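Local coordinates for protein kinase, putative (Bodo saltans, PDB 6TLY) that probably acts as a serine/threonine kinase of the unconventional kinetoplastid kinetochore, represented here by its zinc-binding central domain, thought to direct centromere localization, at residues I9-H20 with Y47-V58. Numbering follows the deposited sequence. Where two conformers were deposited one is given.
Sequences IQCMNRHKMERH and YMYRCEKCDYDV. With ZN (zinc ion), chain B; SO4 (sulfate ion), chain F.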
loop_
_atom_site.group_PDB
_atom_site.type_symbol
_atom_site.label_atom_id
_atom_site.label_comp_id
_atom_site.label_asym_id
_atom_site.label_seq_id
_atom_site.Cartn_x
_atom_site.Cartn_y
_atom_site.Cartn_z
ATOM N N ILE A 9 -12.124 0.876 -1.566
ATOM C CA ILE A 9 -10.813 0.321 -1.125
ATOM C C ILE A 9 -9.695 0.983 -1.934
ATOM O O ILE A 9 -9.429 0.570 -3.048
ATOM C CB ILE A 9 -10.751 -1.205 -1.147
ATOM C CG1 ILE A 9 -11.836 -1.800 -0.253
ATOM C CG2 ILE A 9 -9.368 -1.652 -0.723
ATOM C CD1 ILE A 9 -11.737 -3.267 -0.101
ATOM N N GLN A 10 -8.999 1.886 -1.277
ATOM C CA GLN A 10 -7.998 2.731 -1.930
ATOM C C GLN A 10 -6.683 2.774 -1.151
ATOM O O GLN A 10 -6.658 2.511 0.022
ATOM C CB GLN A 10 -8.587 4.137 -2.055
ATOM N N CYS A 11 -5.630 3.194 -1.838
ATOM C CA CYS A 11 -4.318 3.399 -1.195
ATOM C C CYS A 11 -4.257 4.808 -0.581
ATOM O O CYS A 11 -5.220 5.516 -0.611
ATOM C CB CYS A 11 -3.220 3.251 -2.232
ATOM S SG CYS A 11 -3.235 4.654 -3.362
ATOM N N MET A 12 -3.109 5.198 -0.044
ATOM C CA MET A 12 -2.996 6.520 0.582
ATOM C C MET A 12 -3.094 7.656 -0.430
ATOM O O MET A 12 -3.375 8.789 -0.027
ATOM C CB MET A 12 -1.662 6.685 1.346
ATOM C CG MET A 12 -1.319 5.532 2.248
ATOM S SD MET A 12 0.277 5.798 3.054
ATOM C CE MET A 12 -0.245 6.737 4.462
ATOM N N ASN A 13 -2.804 7.379 -1.714
ATOM C CA ASN A 13 -2.850 8.393 -2.758
ATOM C C ASN A 13 -4.090 8.293 -3.657
ATOM O O ASN A 13 -4.042 8.688 -4.818
ATOM C CB ASN A 13 -1.556 8.371 -3.557
ATOM C CG ASN A 13 -0.395 8.703 -2.643
ATOM O OD1 ASN A 13 -0.325 9.806 -2.091
ATOM N ND2 ASN A 13 0.515 7.759 -2.415
ATOM N N ARG A 14 -5.173 7.739 -3.100
ATOM C CA ARG A 14 -6.508 7.592 -3.668
ATOM C C ARG A 14 -6.605 6.777 -4.974
ATOM O O ARG A 14 -7.516 7.031 -5.749
ATOM C CB ARG A 14 -7.179 8.967 -3.832
ATOM C CG ARG A 14 -7.272 9.688 -2.496
ATOM C CD ARG A 14 -8.074 10.983 -2.548
ATOM N NE ARG A 14 -8.086 11.651 -1.242
ATOM C CZ ARG A 14 -8.917 11.343 -0.249
ATOM N NH1 ARG A 14 -9.820 10.377 -0.402
ATOM N NH2 ARG A 14 -8.850 11.993 0.907
ATOM N N HIS A 15 -5.756 5.771 -5.158
ATOM C CA HIS A 15 -5.874 4.862 -6.324
ATOM C C HIS A 15 -6.649 3.627 -5.875
ATOM O O HIS A 15 -6.578 3.278 -4.702
ATOM C CB HIS A 15 -4.523 4.371 -6.852
ATOM C CG HIS A 15 -3.528 5.436 -7.138
ATOM N ND1 HIS A 15 -2.366 5.545 -6.458
ATOM C CD2 HIS A 15 -3.533 6.443 -8.027
ATOM C CE1 HIS A 15 -1.701 6.575 -6.897
ATOM N NE2 HIS A 15 -2.388 7.146 -7.849
ATOM N N LYS A 16 -7.330 2.978 -6.804
ATOM C CA LYS A 16 -8.040 1.730 -6.452
ATOM C C LYS A 16 -6.988 0.625 -6.248
ATOM O O LYS A 16 -6.040 0.584 -6.985
ATOM C CB LYS A 16 -9.073 1.376 -7.526
ATOM C CG LYS A 16 -9.472 -0.094 -7.567
ATOM C CD LYS A 16 -10.727 -0.448 -8.287
ATOM C CE LYS A 16 -10.983 -1.941 -8.248
ATOM N NZ LYS A 16 -12.400 -2.278 -8.509
ATOM N N MET A 17 -7.191 -0.256 -5.293
ATOM C CA MET A 17 -6.198 -1.321 -5.051
ATOM C C MET A 17 -6.640 -2.663 -5.642
ATOM O O MET A 17 -7.826 -2.894 -5.754
ATOM C CB MET A 17 -5.924 -1.440 -3.559
ATOM C CG MET A 17 -5.098 -0.290 -3.083
ATOM S SD MET A 17 -4.736 -0.371 -1.384
ATOM C CE MET A 17 -3.376 -1.514 -1.375
ATOM N N GLU A 18 -5.662 -3.468 -6.042
ATOM C CA GLU A 18 -5.910 -4.795 -6.640
ATOM C C GLU A 18 -5.911 -5.853 -5.529
ATOM O O GLU A 18 -5.009 -5.864 -4.735
ATOM C CB GLU A 18 -4.811 -5.068 -7.669
ATOM C CG GLU A 18 -5.028 -6.284 -8.547
ATOM C CD GLU A 18 -3.971 -6.515 -9.629
ATOM O OE1 GLU A 18 -3.341 -5.546 -10.051
ATOM O OE2 GLU A 18 -3.762 -7.671 -10.029
ATOM N N ARG A 19 -6.923 -6.706 -5.512
ATOM C CA ARG A 19 -6.962 -7.815 -4.540
ATOM C C ARG A 19 -6.098 -8.959 -5.093
ATOM O O ARG A 19 -6.227 -9.280 -6.271
ATOM C CB ARG A 19 -8.403 -8.265 -4.303
ATOM C CG ARG A 19 -8.548 -9.423 -3.335
ATOM C CD ARG A 19 -9.986 -9.796 -3.028
ATOM N NE ARG A 19 -10.635 -10.186 -4.254
ATOM C CZ ARG A 19 -10.632 -11.402 -4.763
ATOM N NH1 ARG A 19 -10.058 -12.396 -4.117
ATOM N NH2 ARG A 19 -11.226 -11.619 -5.913
ATOM N N HIS A 20 -5.220 -9.505 -4.259
ATOM C CA HIS A 20 -4.396 -10.653 -4.623
ATOM C C HIS A 20 -4.821 -11.824 -3.739
ATOM O O HIS A 20 -4.605 -11.823 -2.522
ATOM C CB HIS A 20 -2.901 -10.346 -4.481
ATOM C CG HIS A 20 -2.434 -9.306 -5.442
ATOM N ND1 HIS A 20 -2.008 -9.644 -6.717
ATOM C CD2 HIS A 20 -2.378 -7.962 -5.307
ATOM C CE1 HIS A 20 -1.678 -8.500 -7.302
ATOM N NE2 HIS A 20 -1.882 -7.462 -6.493
ATOM N N TYR A 47 -5.440 -12.625 2.983
ATOM C CA TYR A 47 -5.043 -12.208 1.646
ATOM C C TYR A 47 -4.662 -10.721 1.651
ATOM O O TYR A 47 -4.634 -10.108 2.724
ATOM C CB TYR A 47 -6.074 -12.599 0.556
ATOM C CG TYR A 47 -7.484 -12.146 0.866
ATOM C CD1 TYR A 47 -8.284 -12.856 1.750
ATOM C CD2 TYR A 47 -8.031 -11.032 0.240
ATOM C CE1 TYR A 47 -9.579 -12.442 2.045
ATOM C CE2 TYR A 47 -9.336 -10.623 0.505
ATOM C CZ TYR A 47 -10.107 -11.330 1.410
ATOM O OH TYR A 47 -11.391 -10.926 1.692
ATOM N N MET A 48 -4.324 -10.162 0.488
ATOM C CA MET A 48 -3.798 -8.814 0.421
ATOM C C MET A 48 -4.385 -7.956 -0.691
ATOM O O MET A 48 -4.954 -8.476 -1.643
ATOM C CB MET A 48 -2.273 -8.898 0.244
ATOM C CG MET A 48 -1.864 -9.549 -1.058
ATOM S SD MET A 48 -0.118 -9.393 -1.498
ATOM C CE MET A 48 0.036 -7.626 -1.560
ATOM N N TYR A 49 -4.248 -6.659 -0.497
ATOM C CA TYR A 49 -4.573 -5.652 -1.523
ATOM C C TYR A 49 -3.288 -4.871 -1.796
ATOM O O TYR A 49 -2.551 -4.606 -0.884
ATOM C CB TYR A 49 -5.699 -4.753 -1.021
ATOM C CG TYR A 49 -7.052 -5.410 -0.934
ATOM C CD1 TYR A 49 -7.424 -6.168 0.162
ATOM C CD2 TYR A 49 -7.978 -5.243 -1.942
ATOM C CE1 TYR A 49 -8.676 -6.746 0.256
ATOM C CE2 TYR A 49 -9.233 -5.817 -1.870
ATOM C CZ TYR A 49 -9.589 -6.568 -0.766
ATOM O OH TYR A 49 -10.819 -7.134 -0.714
ATOM N N ARG A 50 -3.057 -4.519 -3.048
ATOM C CA ARG A 50 -1.823 -3.777 -3.368
ATOM C C ARG A 50 -2.067 -2.653 -4.375
ATOM O O ARG A 50 -2.875 -2.806 -5.261
ATOM C CB ARG A 50 -0.746 -4.734 -3.899
ATOM C CG ARG A 50 0.583 -4.088 -4.259
ATOM C CD ARG A 50 1.687 -4.987 -4.763
ATOM N NE ARG A 50 2.821 -4.312 -5.337
ATOM C CZ ARG A 50 3.735 -3.664 -4.655
ATOM N NH1 ARG A 50 3.660 -3.592 -3.343
ATOM N NH2 ARG A 50 4.729 -3.091 -5.284
ATOM N N CYS A 51 -1.378 -1.545 -4.149
ATOM C CA CYS A 51 -1.250 -0.514 -5.183
ATOM C C CYS A 51 0.198 -0.560 -5.693
ATOM O O CYS A 51 1.096 -0.210 -4.959
ATOM C CB CYS A 51 -1.548 0.876 -4.691
ATOM S SG CYS A 51 -1.271 2.019 -6.062
ATOM N N GLU A 52 0.359 -1.023 -6.926
ATOM C CA GLU A 52 1.675 -1.245 -7.515
ATOM C C GLU A 52 2.429 0.054 -7.708
ATOM O O GLU A 52 3.612 0.136 -7.373
ATOM C CB GLU A 52 1.555 -2.001 -8.848
ATOM C CG GLU A 52 2.910 -2.405 -9.433
ATOM C CD GLU A 52 3.755 -3.301 -8.541
ATOM O OE1 GLU A 52 3.253 -4.371 -8.131
ATOM O OE2 GLU A 52 4.928 -2.949 -8.266
ATOM N N LYS A 53 1.727 1.093 -8.151
ATOM C CA LYS A 53 2.374 2.383 -8.392
ATOM C C LYS A 53 2.820 3.078 -7.098
ATOM O O LYS A 53 3.756 3.871 -7.138
ATOM C CB LYS A 53 1.510 3.287 -9.279
ATOM C CG LYS A 53 0.255 3.793 -8.618
ATOM C CD LYS A 53 -0.945 3.759 -9.568
ATOM C CE LYS A 53 -0.858 4.755 -10.693
ATOM N NZ LYS A 53 -2.168 4.896 -11.402
ATOM N N CYS A 54 2.201 2.762 -5.957
ATOM C CA CYS A 54 2.602 3.339 -4.672
ATOM C C CYS A 54 3.467 2.404 -3.831
ATOM O O CYS A 54 3.937 2.847 -2.781
ATOM C CB CYS A 54 1.374 3.773 -3.872
ATOM S SG CYS A 54 0.497 5.203 -4.557
ATOM N N ASP A 55 3.593 1.101 -4.202
ATOM C CA ASP A 55 4.278 0.048 -3.408
ATOM C C ASP A 55 3.609 0.021 -2.018
ATOM O O ASP A 55 4.270 0.203 -0.993
ATOM C CB ASP A 55 5.797 0.284 -3.278
ATOM C CG ASP A 55 6.484 -0.831 -2.507
ATOM O OD1 ASP A 55 6.045 -1.990 -2.627
ATOM O OD2 ASP A 55 7.444 -0.539 -1.771
ATOM N N TYR A 56 2.289 -0.082 -2.031
ATOM C CA TYR A 56 1.454 -0.060 -0.816
ATOM C C TYR A 56 0.747 -1.405 -0.696
ATOM O O TYR A 56 -0.003 -1.735 -1.568
ATOM C CB TYR A 56 0.441 1.072 -0.915
ATOM C CG TYR A 56 -0.381 1.318 0.314
ATOM C CD1 TYR A 56 0.197 1.756 1.486
ATOM C CD2 TYR A 56 -1.746 1.138 0.297
ATOM C CE1 TYR A 56 -0.559 2.028 2.609
ATOM C CE2 TYR A 56 -2.516 1.403 1.411
ATOM C CZ TYR A 56 -1.926 1.836 2.577
ATOM O OH TYR A 56 -2.700 2.103 3.652
ATOM N N ASP A 57 1.049 -2.117 0.377
ATOM C CA ASP A 57 0.524 -3.455 0.660
ATOM C C ASP A 57 -0.272 -3.467 1.934
ATOM O O ASP A 57 0.240 -3.050 2.963
ATOM C CB ASP A 57 1.697 -4.411 0.901
ATOM C CG ASP A 57 2.533 -4.628 -0.321
ATOM O OD1 ASP A 57 1.952 -4.772 -1.405
ATOM O OD2 ASP A 57 3.785 -4.619 -0.194
ATOM N N VAL A 58 -1.492 -3.911 1.857
ATOM C CA VAL A 58 -2.364 -4.026 3.071
ATOM C C VAL A 58 -3.058 -5.432 3.200
ATOM O O VAL A 58 -3.569 -6.175 2.214
ATOM C CB VAL A 58 -3.386 -2.874 3.069
ATOM C CG1 VAL A 58 -4.348 -2.958 1.906
ATOM C CG2 VAL A 58 -4.149 -2.758 4.369
HETATM ZN ZN ZN B . -1.564 4.200 -5.104
HETATM S S SO4 F . -2.836 8.820 -11.300
HETATM O O1 SO4 F . -2.777 9.251 -12.701
HETATM O O2 SO4 F . -3.952 7.894 -11.117
HETATM O O3 SO4 F . -3.041 9.964 -10.414
HETATM O O4 SO4 F . -1.575 8.150 -10.958
#
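C11 and H15 meet C51 and C54 round a zinc ion, each segment giving two ligands. H15 ND1 binds the zinc ion at 2.1 Å, and the imidazole is held between two neighbours: the N13 carbonyl oxygen over one face and K53 CD over the other, 3.8 Å from the ring centroid in a CH-pi contact. With chi1 near 70°, K53 has CG between its backbone N and carbonyl carbon, and bends at chi2 and chi3 lay the methylenes over the ring. N-H groups donate to two of the three zinc-bound sulfurs, which probably tempers their negative charge: ND2 of second-shell N13 donates to C54 SG (3.3 Å, 161°), with the sulfur close to the amide plane, and the backbone N of H15 donates to C11 SG. The N13 amide is itself fixed through OD1 by the backbone N of K81.

Backbone pairing continues the contact. Strand 18-20 runs antiparallel to strand 48-51; E18 and R50 exchange two hydrogen bonds, and H20 N reaches M48 O at 2.8 Å.

Apolar packing joins the zinc site to the hairpin, C11 CB lying against Y56 CD2. M17, bent at chi3 (81°), brings CE to 3.5 Å from Y56 CD2 and onto V58 CG1, while its SD lies at the edge of the Y56 ring. M12 CG sits over a face of that ring, 3.6 Å from Y56 CE1. Farther along, R19 CG lies over one face of the Y49 ring, offset toward the rim, in a CH-pi contact; Y49 OH is hydrogen-bonded with E64 OE2 of helix 60-65.

A zinc site of three cysteines and a histidine, completed by a CxxC pair at the turn of the hairpin 48-51/56-59, which strand 18-20 extends to a three-stranded antiparallel sheet, is consistent with the C1-like zinc-binding domain assigned to this region.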